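PDB 6B9R: hydroxyethylphosphonate dioxygenase from Streptomyces albus, which probably uses iron and dioxygen to cleave the carbon-carbon bond of 2-hydroxyethylphosphonate, giving hydroxymethylphosphonate and formate. Local coordinates for residues T342-D348 with T412-R418; T314-W318 with R329-L333. All coordinates share one frame; numbering follows the deposited sequence.

Followed from the N terminus, the chain first makes interaction 2, in which 314-318 and 329-333 pair across the ten residues that separate them and so close a beta hairpin. A short link after 333 leads to 342-348, whose partner 412-418 comes only after a 63-residue excursion rich in strand; interaction 1 closes that much longer loop. The two loops lie in series and neither nest nor cross. Strands 328-332 and 343-349 are sheet neighbours, joined through the backbones of T331 and A346. Together with that link, the two contacts connect four adjacent strands of one antiparallel sheet, from 317-320, outermost within the chain, to 412-419. Both also touch the second subunit.

Interaction 1 (T342-D348 with T412-R418); sequences TTSLAVD and TELLMLR
The carboxylates of D348 and E413 are the flat groups meeting across this antiparallel strand pair of the C-terminal cupin sheet in a bicupin protein; their planes differ by 26°, and D348 OD1 lies against E413 CG at 3.5 Å. E413, with CG anti to its backbone N (chi1 -167°), extends so that OE2 comes to 3.5 Å from A346 CB, while D348 OD2 forms a salt bridge with R329. That bridge would offset the charge on D348 and probably ease its closeness to E413, whose OE2 stands 4.1 Å from D348 OD1. T343, L345 and V347 form hydrogen-bonded pairs with R418, M416 and L414. Six backbone bonds result, two for each pair, including L345 N to M416 O at 2.9 Å and V347 N to L414 O at 2.8 Å. S344-L417, A346-L415 and D348-E413 are the non-hydrogen-bonded pairs, all with side chains on the other face, where L415 and L417 pack on strand 202-208. This is the face turned toward the N-terminal sheet, which carries the iron site. On the face of the hydrogen-bonded pairs L345, M416 and R418 lie against L250 of the second subunit, and R418 NH1 bonds the carbonyl oxygens of A247 and A248 of that subunit, while NE is held by Q365. Alongside one another, L345 and M416 point the same way, with CD1 of L345 4.0 Å from SD of M416; V347 CB likewise meets L414 CD1 at 3.7 Å.

Interaction 2 (T314-W318 with R329-L333); sequences TASRW and RFTQL
W318 and F330 form the tightly packed side of this contact. The methylene CB of F330 sits over one face of the indole, 3.9 Å from the centroid of the W318 six-membered ring and only 10° off its normal, a CH-pi contact. The W318 side chain is folded back onto its partner strand because CG stands between the backbone N and the carbonyl carbon (chi1 69°). The rings are oblique, F330 CD2 approaches W318 NE1 to 3.7 Å, and Q332 CB touches the indole edge in its plane. W318 NE1 donates to L250 O of the second subunit, and R259 of that subunit makes a cation-pi contact with the indole. Packing is also close where the A315 methyl CB meets T331 CG2 at 3.5 Å.

Looser and hydrated are the exposed R317 and S316. R317 runs extended alongside T331, and a water bridges R317 NE and T331 OG1; R317 NH2 bonds G312 O and R317 NH1 bonds R313 O. R317 CD lies over one face of the R329 guanidinium, 3.8 Å from R329 NH1, the two guanidinium planes 70° apart and R329 held by its salt bridge to D348. A second water bridges S316 N to Q332 O beside the direct Q332 N to S316 O bond (2.9 Å), so one link of this pair is direct and the other through water, in an antiparallel beta hairpin that here edges the C-terminal cupin sheet.

Interaction 1 (T342-D348 with T412-R418)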
ATOM      1  N   THR A 342      10.572  -2.989  -9.683  1.00 16.15           N
ATOM      2  CA  THR A 342      11.999  -2.876  -9.431  1.00 15.12           C
ATOM      3  C   THR A 342      12.731  -3.059 -10.754  1.00 17.20           C
ATOM      4  O   THR A 342      12.602  -4.108 -11.394  1.00 15.82           O
ATOM      5  CB  THR A 342      12.467  -3.898  -8.395  1.00 17.04           C
ATOM      6  OG1 THR A 342      11.909  -3.562  -7.120  1.00 16.75           O
ATOM      7  CG2 THR A 342      13.984  -3.876  -8.283  1.00 14.55           C
ATOM      8  N   THR A 343      13.469  -2.032 -11.172  1.00 12.98           N
ATOM      9  CA  THR A 343      14.332  -2.089 -12.353  1.00 14.52           C
ATOM     10  C   THR A 343      15.754  -1.828 -11.900  1.00 14.68           C
ATOM     11  O   THR A 343      16.020  -0.814 -11.250  1.00 14.49           O
ATOM     12  CB  THR A 343      13.943  -1.037 -13.401  1.00 15.22           C
ATOM     13  OG1 THR A 343      12.572  -1.191 -13.765  1.00 17.33           O
ATOM     14  CG2 THR A 343      14.829  -1.153 -14.663  1.00 19.86           C
ATOM     15  N   SER A 344      16.666  -2.731 -12.246  1.00 13.59           N
ATOM     16  CA  SER A 344      18.073  -2.566 -11.929  1.00 16.75           C
ATOM     17  C   SER A 344      18.860  -2.509 -13.233  1.00 19.00           C
ATOM     18  O   SER A 344      18.675  -3.359 -14.118  1.00 15.61           O
ATOM     19  CB  SER A 344      18.551  -3.709 -11.031  1.00 19.02           C
ATOM     20  OG  SER A 344      18.285  -4.954 -11.649  1.00 17.75           O
ATOM     21  N   LEU A 345      19.726  -1.504 -13.358  1.00 14.24           N
ATOM     22  CA  LEU A 345      20.456  -1.271 -14.595  1.00 14.11           C
ATOM     23  C   LEU A 345      21.892  -0.850 -14.337  1.00 14.99           C
ATOM     24  O   LEU A 345      22.170  -0.061 -13.430  1.00 16.52           O
ATOM     25  CB  LEU A 345      19.794  -0.179 -15.443  1.00 18.27           C
ATOM     26  CG  LEU A 345      18.372  -0.475 -15.919  1.00 20.28           C
ATOM     27  CD1 LEU A 345      17.719   0.806 -16.453  1.00 20.71           C
ATOM     28  CD2 LEU A 345      18.392  -1.552 -16.979  1.00 20.99           C
ATOM     29  N   ALA A 346      22.802  -1.365 -15.165  1.00 13.60           N
ATOM     30  CA  ALA A 346      24.090  -0.726 -15.363  1.00 18.16           C
ATOM     31  C   ALA A 346      23.931   0.222 -16.543  1.00 21.96           C
ATOM     32  O   ALA A 346      23.395  -0.165 -17.586  1.00 22.22           O
ATOM     33  CB  ALA A 346      25.195  -1.758 -15.632  1.00 17.16           C
ATOM     34  N   VAL A 347      24.362   1.467 -16.371  1.00 18.15           N
ATOM     35  CA  VAL A 347      24.149   2.510 -17.365  1.00 14.11           C
ATOM     36  C   VAL A 347      25.504   3.017 -17.821  1.00 17.64           C
ATOM     37  O   VAL A 347      26.238   3.629 -17.036  1.00 18.65           O
ATOM     38  CB  VAL A 347      23.310   3.670 -16.807  1.00 15.28           C
ATOM     39  CG1 VAL A 347      23.066   4.715 -17.904  1.00 17.11           C
ATOM     40  CG2 VAL A 347      22.002   3.149 -16.206  1.00 15.80           C
ATOM     41  N   ASP A 348      25.834   2.788 -19.092  1.00 16.26           N
ATOM     42  CA  ASP A 348      26.986   3.436 -19.702  1.00 16.17           C
ATOM     43  C   ASP A 348      26.510   4.756 -20.277  1.00 18.98           C
ATOM     44  O   ASP A 348      25.661   4.773 -21.177  1.00 18.85           O
ATOM     45  CB  ASP A 348      27.615   2.569 -20.790  1.00 20.05           C
ATOM     46  CG  ASP A 348      28.286   1.344 -20.228  1.00 31.09           C
ATOM     47  OD1 ASP A 348      28.975   1.474 -19.199  1.00 28.95           O
ATOM     48  OD2 ASP A 348      28.115   0.251 -20.802  1.00 39.57           O
ATOM     49  N   THR A 412      31.229   6.701 -19.199  1.00 25.81           N
ATOM     50  CA  THR A 412      31.402   6.294 -17.816  1.00 24.80           C
ATOM     51  C   THR A 412      30.147   5.552 -17.386  1.00 25.20           C
ATOM     52  O   THR A 412      29.083   5.692 -17.995  1.00 29.02           O
ATOM     53  CB  THR A 412      31.674   7.498 -16.908  1.00 27.34           C
ATOM     54  OG1 THR A 412      31.996   7.053 -15.586  1.00 28.51           O
ATOM     55  CG2 THR A 412      30.472   8.383 -16.850  1.00 23.33           C
ATOM     56  N   GLU A 413      30.286   4.745 -16.341  1.00 21.36           N
ATOM     57  CA  GLU A 413      29.233   3.830 -15.927  1.00 20.95           C
ATOM     58  C   GLU A 413      28.633   4.261 -14.597  1.00 20.69           C
ATOM     59  O   GLU A 413      29.349   4.710 -13.697  1.00 24.54           O
ATOM     60  CB  GLU A 413      29.770   2.405 -15.803  1.00 20.85           C
ATOM     61  CG  GLU A 413      28.678   1.345 -15.689  1.00 23.25           C
ATOM     62  CD  GLU A 413      29.250  -0.052 -15.476  1.00 31.23           C
ATOM     63  OE1 GLU A 413      30.340  -0.156 -14.869  1.00 30.00           O
ATOM     64  OE2 GLU A 413      28.618  -1.038 -15.915  1.00 23.47           O
ATOM     65  N   LEU A 414      27.324   4.100 -14.459  1.00 20.86           N
ATOM     66  CA  LEU A 414      26.701   4.233 -13.155  1.00 22.73           C
ATOM     67  C   LEU A 414      25.744   3.075 -12.921  1.00 23.21           C
ATOM     68  O   LEU A 414      25.304   2.398 -13.852  1.00 19.70           O
ATOM     69  CB  LEU A 414      25.980   5.585 -12.989  1.00 25.83           C
ATOM     70  CG  LEU A 414      24.795   6.065 -13.817  1.00 30.78           C
ATOM     71  CD1 LEU A 414      23.501   5.314 -13.476  1.00 30.20           C
ATOM     72  CD2 LEU A 414      24.621   7.551 -13.550  1.00 31.95           C
ATOM     73  N   LEU A 415      25.428   2.862 -11.650  1.00 19.45           N
ATOM     74  CA  LEU A 415      24.473   1.847 -11.234  1.00 19.08           C
ATOM     75  C   LEU A 415      23.153   2.543 -10.932  1.00 19.76           C
ATOM     76  O   LEU A 415      23.143   3.579 -10.261  1.00 18.98           O
ATOM     77  CB  LEU A 415      24.994   1.109  -9.999  1.00 18.90           C
ATOM     78  CG  LEU A 415      24.130   0.018  -9.359  1.00 18.53           C
ATOM     79  CD1 LEU A 415      23.846  -1.100 -10.343  1.00 19.08           C
ATOM     80  CD2 LEU A 415      24.847  -0.507  -8.113  1.00 18.44           C
ATOM     81  N   MET A 416      22.046   1.984 -11.431  1.00 18.95           N
ATOM     82  CA  MET A 416      20.719   2.563 -11.232  1.00 18.83           C
ATOM     83  C   MET A 416      19.783   1.504 -10.665  1.00 18.29           C
ATOM     84  O   MET A 416      19.638   0.416 -11.240  1.00 20.60           O
ATOM     85  CB  MET A 416      20.154   3.129 -12.549  1.00 20.81           C
ATOM     86  CG  MET A 416      18.667   3.522 -12.522  1.00 19.01           C
ATOM     87  SD  MET A 416      18.056   4.010 -14.167  1.00 22.56           S
ATOM     88  CE  MET A 416      18.634   5.694 -14.291  1.00 25.80           C
ATOM     89  N   LEU A 417      19.158   1.814  -9.533  1.00 18.07           N
ATOM     90  CA  LEU A 417      18.128   0.960  -8.959  1.00 17.74           C
ATOM     91  C   LEU A 417      16.866   1.795  -8.813  1.00 17.72           C
ATOM     92  O   LEU A 417      16.889   2.820  -8.136  1.00 17.77           O
ATOM     93  CB  LEU A 417      18.536   0.402  -7.592  1.00 17.49           C
ATOM     94  CG  LEU A 417      17.421  -0.474  -6.994  1.00 20.36           C
ATOM     95  CD1 LEU A 417      17.163  -1.735  -7.839  1.00 17.12           C
ATOM     96  CD2 LEU A 417      17.716  -0.863  -5.561  1.00 21.16           C
ATOM     97  N   ARG A 418      15.785   1.350  -9.446  1.00 17.67           N
ATOM     98  CA  ARG A 418      14.492   2.013  -9.427  1.00 17.69           C
ATOM     99  C   ARG A 418      13.511   1.087  -8.728  1.00 17.37           C
ATOM    100  O   ARG A 418      13.479  -0.111  -9.023  1.00 18.36           O
ATOM    101  CB  ARG A 418      14.013   2.316 -10.848  1.00 17.99           C
ATOM    102  CG  ARG A 418      15.130   2.710 -11.796  1.00 18.29           C
ATOM    103  CD  ARG A 418      14.612   2.787 -13.221  1.00 21.30           C
ATOM    104  NE  ARG A 418      14.675   4.147 -13.736  1.00 18.91           N
ATOM    105  CZ  ARG A 418      13.938   4.586 -14.752  1.00 19.63           C
ATOM    106  NH1 ARG A 418      13.059   3.778 -15.340  1.00 19.16           N
ATOM    107  NH2 ARG A 418      14.075   5.838 -15.171  1.00 19.53           N
TER

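Interaction 2 (T314-W318 with R329-L333)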
ATOM      1  N   THR A 314      25.622 -12.556 -19.596  1.00 20.87           N
ATOM      2  CA  THR A 314      24.465 -12.919 -20.404  1.00 20.77           C
ATOM      3  C   THR A 314      23.309 -11.935 -20.263  1.00 22.32           C
ATOM      4  O   THR A 314      22.236 -12.161 -20.837  1.00 23.28           O
ATOM      5  CB  THR A 314      24.010 -14.324 -20.034  1.00 26.95           C
ATOM      6  OG1 THR A 314      23.780 -14.370 -18.624  1.00 23.51           O
ATOM      7  CG2 THR A 314      25.083 -15.351 -20.428  1.00 30.01           C
ATOM      8  N   ALA A 315      23.513 -10.841 -19.537  1.00 20.27           N
ATOM      9  CA  ALA A 315      22.452  -9.878 -19.285  1.00 19.96           C
ATOM     10  C   ALA A 315      22.043  -9.150 -20.566  1.00 20.55           C
ATOM     11  O   ALA A 315      22.864  -8.897 -21.447  1.00 19.89           O
ATOM     12  CB  ALA A 315      22.914  -8.868 -18.231  1.00 20.56           C
ATOM     13  N   SER A 316      20.752  -8.816 -20.664  1.00 19.57           N
ATOM     14  CA  SER A 316      20.242  -8.094 -21.831  1.00 19.40           C
ATOM     15  C   SER A 316      20.880  -6.715 -21.931  1.00 19.31           C
ATOM     16  O   SER A 316      21.051  -6.019 -20.926  1.00 19.24           O
ATOM     17  CB  SER A 316      18.718  -7.935 -21.749  1.00 24.22           C
ATOM     18  OG  SER A 316      18.034  -9.156 -21.970  1.00 26.07           O
ATOM     19  N   ARG A 317      21.215  -6.304 -23.158  1.00 15.93           N
ATOM     20  CA  ARG A 317      21.852  -5.013 -23.394  1.00 15.44           C
ATOM     21  C   ARG A 317      21.148  -4.295 -24.530  1.00 14.97           C
ATOM     22  O   ARG A 317      20.775  -4.922 -25.526  1.00 17.75           O
ATOM     23  CB  ARG A 317      23.333  -5.172 -23.740  1.00 19.19           C
ATOM     24  CG  ARG A 317      24.204  -5.563 -22.563  1.00 21.07           C
ATOM     25  CD  ARG A 317      25.572  -6.019 -23.060  1.00 24.15           C
ATOM     26  NE  ARG A 317      26.462  -6.276 -21.939  1.00 33.58           N
ATOM     27  CZ  ARG A 317      26.579  -7.458 -21.343  1.00 31.68           C
ATOM     28  NH1 ARG A 317      25.863  -8.481 -21.770  1.00 26.26           N
ATOM     29  NH2 ARG A 317      27.411  -7.616 -20.321  1.00 42.89           N
ATOM     30  N   TRP A 318      20.955  -2.984 -24.379  1.00 17.80           N
ATOM     31  CA  TRP A 318      20.360  -2.199 -25.450  1.00 19.19           C
ATOM     32  C   TRP A 318      20.744  -0.739 -25.265  1.00 14.75           C
ATOM     33  O   TRP A 318      21.256  -0.334 -24.219  1.00 18.78           O
ATOM     34  CB  TRP A 318      18.835  -2.371 -25.513  1.00 18.49           C
ATOM     35  CG  TRP A 318      18.060  -1.773 -24.366  1.00 16.32           C
ATOM     36  CD1 TRP A 318      17.309  -0.633 -24.402  1.00 18.03           C
ATOM     37  CD2 TRP A 318      17.933  -2.297 -23.034  1.00 14.20           C
ATOM     38  NE1 TRP A 318      16.731  -0.413 -23.174  1.00 21.06           N
ATOM     39  CE2 TRP A 318      17.104  -1.413 -22.316  1.00 17.20           C
ATOM     40  CE3 TRP A 318      18.464  -3.413 -22.374  1.00 17.76           C
ATOM     41  CZ2 TRP A 318      16.774  -1.617 -20.971  1.00 17.63           C
ATOM     42  CZ3 TRP A 318      18.143  -3.620 -21.045  1.00 22.28           C
ATOM     43  CH2 TRP A 318      17.296  -2.718 -20.350  1.00 18.42           C
ATOM     44  N   ARG A 329      23.931   3.182 -22.887  1.00 14.76           N
ATOM     45  CA  ARG A 329      23.814   1.749 -23.123  1.00 14.72           C
ATOM     46  C   ARG A 329      23.413   1.118 -21.801  1.00 17.59           C
ATOM     47  O   ARG A 329      24.104   1.296 -20.792  1.00 20.99           O
ATOM     48  CB  ARG A 329      25.120   1.154 -23.659  1.00 18.60           C
ATOM     49  CG  ARG A 329      24.928  -0.187 -24.382  1.00 19.37           C
ATOM     50  CD  ARG A 329      24.844  -1.347 -23.398  1.00 22.60           C
ATOM     51  NE  ARG A 329      26.073  -1.453 -22.612  1.00 26.82           N
ATOM     52  CZ  ARG A 329      27.162  -2.125 -22.976  1.00 29.35           C
ATOM     53  NH1 ARG A 329      27.212  -2.792 -24.134  1.00 17.03           N
ATOM     54  NH2 ARG A 329      28.213  -2.138 -22.167  1.00 25.04           N
ATOM     55  N   PHE A 330      22.283   0.425 -21.795  1.00 16.05           N
ATOM     56  CA  PHE A 330      21.765  -0.173 -20.574  1.00 14.01           C
ATOM     57  C   PHE A 330      22.068  -1.663 -20.542  1.00 17.23           C
ATOM     58  O   PHE A 330      22.031  -2.331 -21.579  1.00 17.95           O
ATOM     59  CB  PHE A 330      20.255   0.015 -20.451  1.00 14.99           C
ATOM     60  CG  PHE A 330      19.800   1.447 -20.404  1.00 20.55           C
ATOM     61  CD1 PHE A 330      20.254   2.318 -19.422  1.00 25.02           C
ATOM     62  CD2 PHE A 330      18.860   1.905 -21.310  1.00 19.65           C
ATOM     63  CE1 PHE A 330      19.792   3.638 -19.372  1.00 21.68           C
ATOM     64  CE2 PHE A 330      18.399   3.217 -21.261  1.00 20.40           C
ATOM     65  CZ  PHE A 330      18.874   4.081 -20.294  1.00 20.62           C
ATOM     66  N   THR A 331      22.334  -2.176 -19.338  1.00 15.02           N
ATOM     67  CA  THR A 331      22.446  -3.603 -19.075  1.00 16.30           C
ATOM     68  C   THR A 331      21.452  -3.948 -17.973  1.00 21.49           C
ATOM     69  O   THR A 331      21.437  -3.294 -16.924  1.00 17.22           O
ATOM     70  CB  THR A 331      23.868  -3.988 -18.652  1.00 16.31           C
ATOM     71  OG1 THR A 331      24.800  -3.629 -19.683  1.00 18.79           O
ATOM     72  CG2 THR A 331      23.968  -5.495 -18.419  1.00 17.36           C
ATOM     73  N   GLN A 332      20.617  -4.957 -18.217  1.00 17.35           N
ATOM     74  CA  GLN A 332      19.581  -5.343 -17.259  1.00 18.40           C
ATOM     75  C   GLN A 332      20.180  -6.232 -16.175  1.00 15.86           C
ATOM     76  O   GLN A 332      20.777  -7.274 -16.476  1.00 22.66           O
ATOM     77  CB  GLN A 332      18.437  -6.061 -17.978  1.00 23.09           C
ATOM     78  CG  GLN A 332      17.376  -6.683 -17.050  1.00 26.51           C
ATOM     79  CD  GLN A 332      16.420  -7.623 -17.790  1.00 35.95           C
ATOM     80  OE1 GLN A 332      15.957  -7.319 -18.892  1.00 33.54           O
ATOM     81  NE2 GLN A 332      16.135  -8.780 -17.188  1.00 33.01           N
ATOM     82  N   LEU A 333      20.038  -5.817 -14.916  1.00 14.31           N
ATOM     83  CA  LEU A 333      20.591  -6.559 -13.801  1.00 13.58           C
ATOM     84  C   LEU A 333      19.474  -7.356 -13.124  1.00 14.78           C
ATOM     85  O   LEU A 333      18.341  -7.424 -13.613  1.00 16.59           O
ATOM     86  CB  LEU A 333      21.322  -5.601 -12.849  1.00 15.39           C
ATOM     87  CG  LEU A 333      22.281  -4.644 -13.575  1.00 14.28           C
ATOM     88  CD1 LEU A 333      22.883  -3.622 -12.600  1.00 16.24           C
ATOM     89  CD2 LEU A 333      23.375  -5.441 -14.300  1.00 15.78           C
TER
HETATM   90  O   HOH W   1      19.252  -9.316 -18.368  1.00 28.62           O
HETATM   91  O   HOH W   2      27.312  -4.529 -19.670  1.00 28.95           O